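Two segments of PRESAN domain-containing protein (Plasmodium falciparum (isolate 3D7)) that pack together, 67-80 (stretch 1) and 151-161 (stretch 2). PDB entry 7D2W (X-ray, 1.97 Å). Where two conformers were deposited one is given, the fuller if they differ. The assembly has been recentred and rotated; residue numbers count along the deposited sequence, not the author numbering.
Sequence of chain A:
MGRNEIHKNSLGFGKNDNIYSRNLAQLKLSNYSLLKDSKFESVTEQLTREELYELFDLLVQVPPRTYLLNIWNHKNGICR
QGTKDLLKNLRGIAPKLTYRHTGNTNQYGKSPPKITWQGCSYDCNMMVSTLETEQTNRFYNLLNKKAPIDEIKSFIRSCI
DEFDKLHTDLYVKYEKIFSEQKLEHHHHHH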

# COMPACT_ATOMS: atom_id res chain seq x y z
N TYR A 67 13.81 17.49 19.57
CA TYR A 67 14.08 17.19 18.17
C TYR A 67 13.23 16.02 17.71
O TYR A 67 12.57 16.07 16.67
CB TYR A 67 15.58 16.89 18.01
CG TYR A 67 16.14 16.96 16.60
CD1 TYR A 67 15.34 16.76 15.48
CD2 TYR A 67 17.49 17.17 16.40
CE1 TYR A 67 15.88 16.80 14.21
CE2 TYR A 67 18.04 17.21 15.14
CZ TYR A 67 17.23 17.02 14.04
OH TYR A 67 17.78 17.05 12.78
N LEU A 68 13.23 14.94 18.51
CA LEU A 68 12.42 13.77 18.16
C LEU A 68 10.94 14.12 18.04
O LEU A 68 10.25 13.59 17.16
CB LEU A 68 12.65 12.68 19.21
CG LEU A 68 14.03 12.04 19.06
CD1 LEU A 68 14.26 11.00 20.15
CD2 LEU A 68 14.20 11.42 17.67
N LEU A 69 10.43 15.00 18.91
CA LEU A 69 9.02 15.36 18.83
C LEU A 69 8.74 16.18 17.58
O LEU A 69 7.67 16.05 16.97
CB LEU A 69 8.59 16.13 20.08
CG LEU A 69 8.72 15.33 21.38
CD1 LEU A 69 8.59 16.18 22.64
CD2 LEU A 69 7.71 14.20 21.38
N ASN A 70 9.68 17.04 17.19
CA ASN A 70 9.58 17.80 15.95
C ASN A 70 9.49 16.86 14.74
O ASN A 70 8.64 17.05 13.87
CB ASN A 70 10.80 18.72 15.84
CG ASN A 70 10.71 19.68 14.68
OD1 ASN A 70 11.00 19.33 13.54
ND2 ASN A 70 10.33 20.93 14.97
N ILE A 71 10.35 15.85 14.71
CA ILE A 71 10.30 14.86 13.63
C ILE A 71 8.94 14.18 13.59
O ILE A 71 8.35 14.00 12.51
CB ILE A 71 11.44 13.84 13.81
CG1 ILE A 71 12.78 14.45 13.41
CG2 ILE A 71 11.17 12.57 13.03
CD1 ILE A 71 13.96 13.80 14.09
N TRP A 72 8.40 13.80 14.75
CA TRP A 72 7.08 13.16 14.78
C TRP A 72 5.98 14.08 14.24
O TRP A 72 5.04 13.61 13.58
CB TRP A 72 6.77 12.70 16.20
CG TRP A 72 5.57 11.79 16.33
CD1 TRP A 72 4.39 12.08 16.95
CD2 TRP A 72 5.45 10.45 15.83
NE1 TRP A 72 3.54 10.99 16.86
CE2 TRP A 72 4.17 9.98 16.19
CE3 TRP A 72 6.31 9.59 15.12
CZ2 TRP A 72 3.72 8.71 15.86
CZ3 TRP A 72 5.85 8.32 14.79
CH2 TRP A 72 4.57 7.89 15.18
N ASN A 73 6.06 15.38 14.52
CA ASN A 73 5.08 16.30 13.95
C ASN A 73 5.17 16.33 12.42
O ASN A 73 4.15 16.39 11.74
CB ASN A 73 5.26 17.71 14.53
CG ASN A 73 4.85 17.78 15.98
OD1 ASN A 73 4.08 16.95 16.47
ND2 ASN A 73 5.37 18.78 16.69
N HIS A 74 6.39 16.29 11.87
CA HIS A 74 6.53 16.19 10.42
C HIS A 74 5.96 14.86 9.91
O HIS A 74 5.37 14.81 8.82
CB HIS A 74 8.00 16.33 10.01
CG HIS A 74 8.55 17.71 10.17
ND1 HIS A 74 8.13 18.79 9.42
CD2 HIS A 74 9.50 18.19 11.02
CE1 HIS A 74 8.79 19.88 9.80
NE2 HIS A 74 9.63 19.54 10.77
N LYS A 75 6.15 13.77 10.66
CA LYS A 75 5.52 12.50 10.29
C LYS A 75 4.00 12.64 10.24
O LYS A 75 3.36 12.20 9.28
CB LYS A 75 5.94 11.41 11.28
CG LYS A 75 5.21 10.06 11.06
CD LYS A 75 4.00 9.91 11.97
CE LYS A 75 3.31 8.55 11.80
NZ LYS A 75 2.03 8.55 12.58
N ASN A 76 3.42 13.25 11.27
CA ASN A 76 1.97 13.47 11.30
C ASN A 76 1.51 14.27 10.09
O ASN A 76 0.51 13.93 9.47
CB ASN A 76 1.55 14.18 12.59
CG ASN A 76 1.47 13.24 13.78
OD1 ASN A 76 1.24 12.04 13.64
ND2 ASN A 76 1.64 13.79 14.98
N GLY A 77 2.25 15.33 9.73
CA GLY A 77 1.88 16.12 8.57
C GLY A 77 1.90 15.32 7.28
O GLY A 77 1.06 15.52 6.39
N ILE A 78 2.87 14.42 7.14
CA ILE A 78 2.94 13.58 5.96
C ILE A 78 1.75 12.62 5.91
O ILE A 78 1.09 12.47 4.87
CB ILE A 78 4.27 12.80 5.95
CG1 ILE A 78 5.43 13.75 5.61
CG2 ILE A 78 4.20 11.61 4.99
CD1 ILE A 78 6.76 13.26 6.11
N CYS A 79 1.44 11.97 7.02
CA CYS A 79 0.33 11.01 7.01
C CYS A 79 -1.01 11.72 6.82
O CYS A 79 -1.88 11.23 6.08
CB CYS A 79 0.33 10.17 8.29
SG CYS A 79 1.83 9.18 8.40
N ARG A 80 -1.20 12.86 7.48
CA ARG A 80 -2.45 13.60 7.35
C ARG A 80 -2.68 14.11 5.94
O ARG A 80 -3.83 14.20 5.48
CB ARG A 80 -2.45 14.75 8.35
CG ARG A 80 -2.60 14.25 9.78
CD ARG A 80 -2.30 15.35 10.75
NE ARG A 80 -2.35 14.89 12.14
CZ ARG A 80 -1.92 15.64 13.14
NH1 ARG A 80 -1.42 16.83 12.88
NH2 ARG A 80 -1.97 15.20 14.39
N GLU A 151 16.54 1.96 15.99
CA GLU A 151 15.22 1.41 16.27
C GLU A 151 14.15 2.48 16.10
O GLU A 151 13.08 2.22 15.53
CB GLU A 151 15.20 0.82 17.68
CG GLU A 151 13.86 0.21 18.08
CD GLU A 151 13.91 -0.61 19.38
OE1 GLU A 151 14.97 -0.63 20.04
OE2 GLU A 151 12.88 -1.23 19.72
N ILE A 152 14.43 3.69 16.57
CA ILE A 152 13.46 4.77 16.46
C ILE A 152 13.22 5.14 15.00
O ILE A 152 12.08 5.35 14.58
CB ILE A 152 13.94 5.98 17.29
CG1 ILE A 152 13.89 5.63 18.79
CG2 ILE A 152 13.11 7.22 16.97
CD1 ILE A 152 14.59 6.65 19.67
N LYS A 153 14.29 5.22 14.21
CA LYS A 153 14.14 5.57 12.80
C LYS A 153 13.33 4.51 12.06
O LYS A 153 12.44 4.84 11.25
CB LYS A 153 15.52 5.73 12.15
CG LYS A 153 16.34 6.87 12.71
CD LYS A 153 17.54 7.18 11.82
CE LYS A 153 18.57 6.06 11.85
NZ LYS A 153 19.94 6.56 11.56
N SER A 154 13.62 3.24 12.30
CA SER A 154 12.84 2.18 11.67
C SER A 154 11.39 2.25 12.12
O SER A 154 10.47 2.01 11.33
CB SER A 154 13.43 0.81 12.00
OG SER A 154 14.79 0.76 11.61
N PHE A 155 11.16 2.56 13.40
CA PHE A 155 9.78 2.67 13.89
C PHE A 155 9.02 3.75 13.13
O PHE A 155 7.89 3.53 12.67
CB PHE A 155 9.78 2.94 15.39
CG PHE A 155 8.46 3.42 15.91
CD1 PHE A 155 7.46 2.53 16.25
CD2 PHE A 155 8.21 4.79 16.03
CE1 PHE A 155 6.24 2.97 16.72
CE2 PHE A 155 7.00 5.25 16.49
CZ PHE A 155 6.00 4.32 16.84
N ILE A 156 9.63 4.93 12.97
CA ILE A 156 8.92 6.04 12.33
C ILE A 156 8.64 5.71 10.87
O ILE A 156 7.52 5.92 10.37
CB ILE A 156 9.71 7.36 12.47
CG1 ILE A 156 9.82 7.77 13.94
CG2 ILE A 156 9.01 8.48 11.67
CD1 ILE A 156 10.81 8.95 14.18
N ARG A 157 9.64 5.18 10.14
CA ARG A 157 9.42 4.82 8.74
C ARG A 157 8.36 3.72 8.63
O ARG A 157 7.51 3.76 7.74
CB ARG A 157 10.74 4.39 8.08
CG ARG A 157 10.62 4.04 6.56
CD ARG A 157 11.86 4.47 5.73
NE ARG A 157 11.58 4.52 4.28
CZ ARG A 157 12.47 4.91 3.37
NH1 ARG A 157 12.14 4.94 2.07
NH2 ARG A 157 13.69 5.28 3.75
N SER A 158 8.37 2.76 9.56
CA SER A 158 7.35 1.71 9.52
C SER A 158 5.96 2.25 9.82
O SER A 158 4.98 1.74 9.27
CB SER A 158 7.71 0.57 10.48
OG SER A 158 8.69 -0.25 9.85
N CYS A 159 5.84 3.27 10.68
CA CYS A 159 4.54 3.90 10.90
C CYS A 159 4.01 4.57 9.64
O CYS A 159 2.81 4.50 9.34
CB CYS A 159 4.64 4.93 12.03
SG CYS A 159 4.67 4.16 13.65
N ILE A 160 4.88 5.23 8.89
CA ILE A 160 4.44 5.84 7.64
C ILE A 160 4.02 4.76 6.65
O ILE A 160 2.98 4.87 5.99
CB ILE A 160 5.55 6.76 7.09
CG1 ILE A 160 5.69 7.96 8.04
CG2 ILE A 160 5.23 7.26 5.65
CD1 ILE A 160 6.95 8.79 7.77
N ASP A 161 4.80 3.67 6.56
CA ASP A 161 4.40 2.54 5.70
C ASP A 161 3.05 1.99 6.11
O ASP A 161 2.23 1.61 5.26
CB ASP A 161 5.43 1.40 5.78
CG ASP A 161 6.79 1.78 5.25
OD1 ASP A 161 6.91 2.70 4.43
OD2 ASP A 161 7.77 1.09 5.65

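Both stretches are helical throughout, and each helix extends beyond the residues given here. Their axes run in nearly the same direction, with an angle of 14° between them. The closest approach of the axes is 10.5 Å. That spacing leaves room for side chains between the backbones, and the contact is made by side chains. No hydrogen bond crosses between the stretches. Each helix satisfies its own backbone with the usual i to i+4 bonds, such as Ile156 N to Ile152 O at 3.0 Å and Lys75 N to Ile71 O at 2.9 Å. What holds the two together is mainly apolar packing, with 439 Å² buried in total. The CA atoms of Leu68 and Ile152 lie 9.2 Å apart, while those of Cys79 and Ile160 lie 6.6 Å apart.

Along stretch 2, Glu151 is out of reach of the other helix. Ile152 makes the first contact. Its CA-to-CB bond points toward stretch 1, and its CD1 lies 4.4 Å from Leu68 CD1. This is a loose meeting of two methyl groups. Leu68 starts out sideways, but the end of its side chain comes nearer. Lys153 and Ser154 take no part.

Phe155 comes next. It also leaves its helix sideways, and its ring reaches back to Trp72. Phe155 CE2 is 3.7 Å from Trp72 CZ3. The Phe155 ring and the six-membered ring of Trp72 are near parallel, with planes at 19°. Their centroids are 5.8 Å apart and the rings are slid past each other, so they barely overlap. Trp72 NE1 is hydrogen-bonded elsewhere in the structure.

Ile156 sits among three residues of stretch 1. Its CD1 is 3.8 Å from Ile71 CG2. Its CG1 is 4.1 Å from Trp72 CZ3, at the edge of the indole and near its plane. Its CG2 is 4.2 Å from Lys75 CG. One branched aliphatic side chain thus touches an isoleucine, an aromatic edge and the methylene part of a lysine.

Arg157 points away, and Ser158 is out of reach. Cys159 points toward stretch 1. Its SG is 4.0 Å from Trp72 CH2 and 5.3 Å from the centroid of the six-membered ring. The sulfur lies 90° off the ring normal, so it meets the ring at its edge. Cys159 CB is also 3.9 Å from Lys75 CE.

Ile160 closes the contact. Its CG1 is 3.7 Å from Lys75 CG and 4.1 Å from Cys79 SG. Lys75 therefore lies along Ile156, Cys159 and Ile160, touching each with carbon atoms. Its aliphatic part packs against these side chains, while NZ is hydrogen-bonded elsewhere in the structure. Cys79 points toward stretch 2 and adds its sulfur to the same apolar surface. Asp161, the last residue of stretch 2, makes no contact with stretch 1.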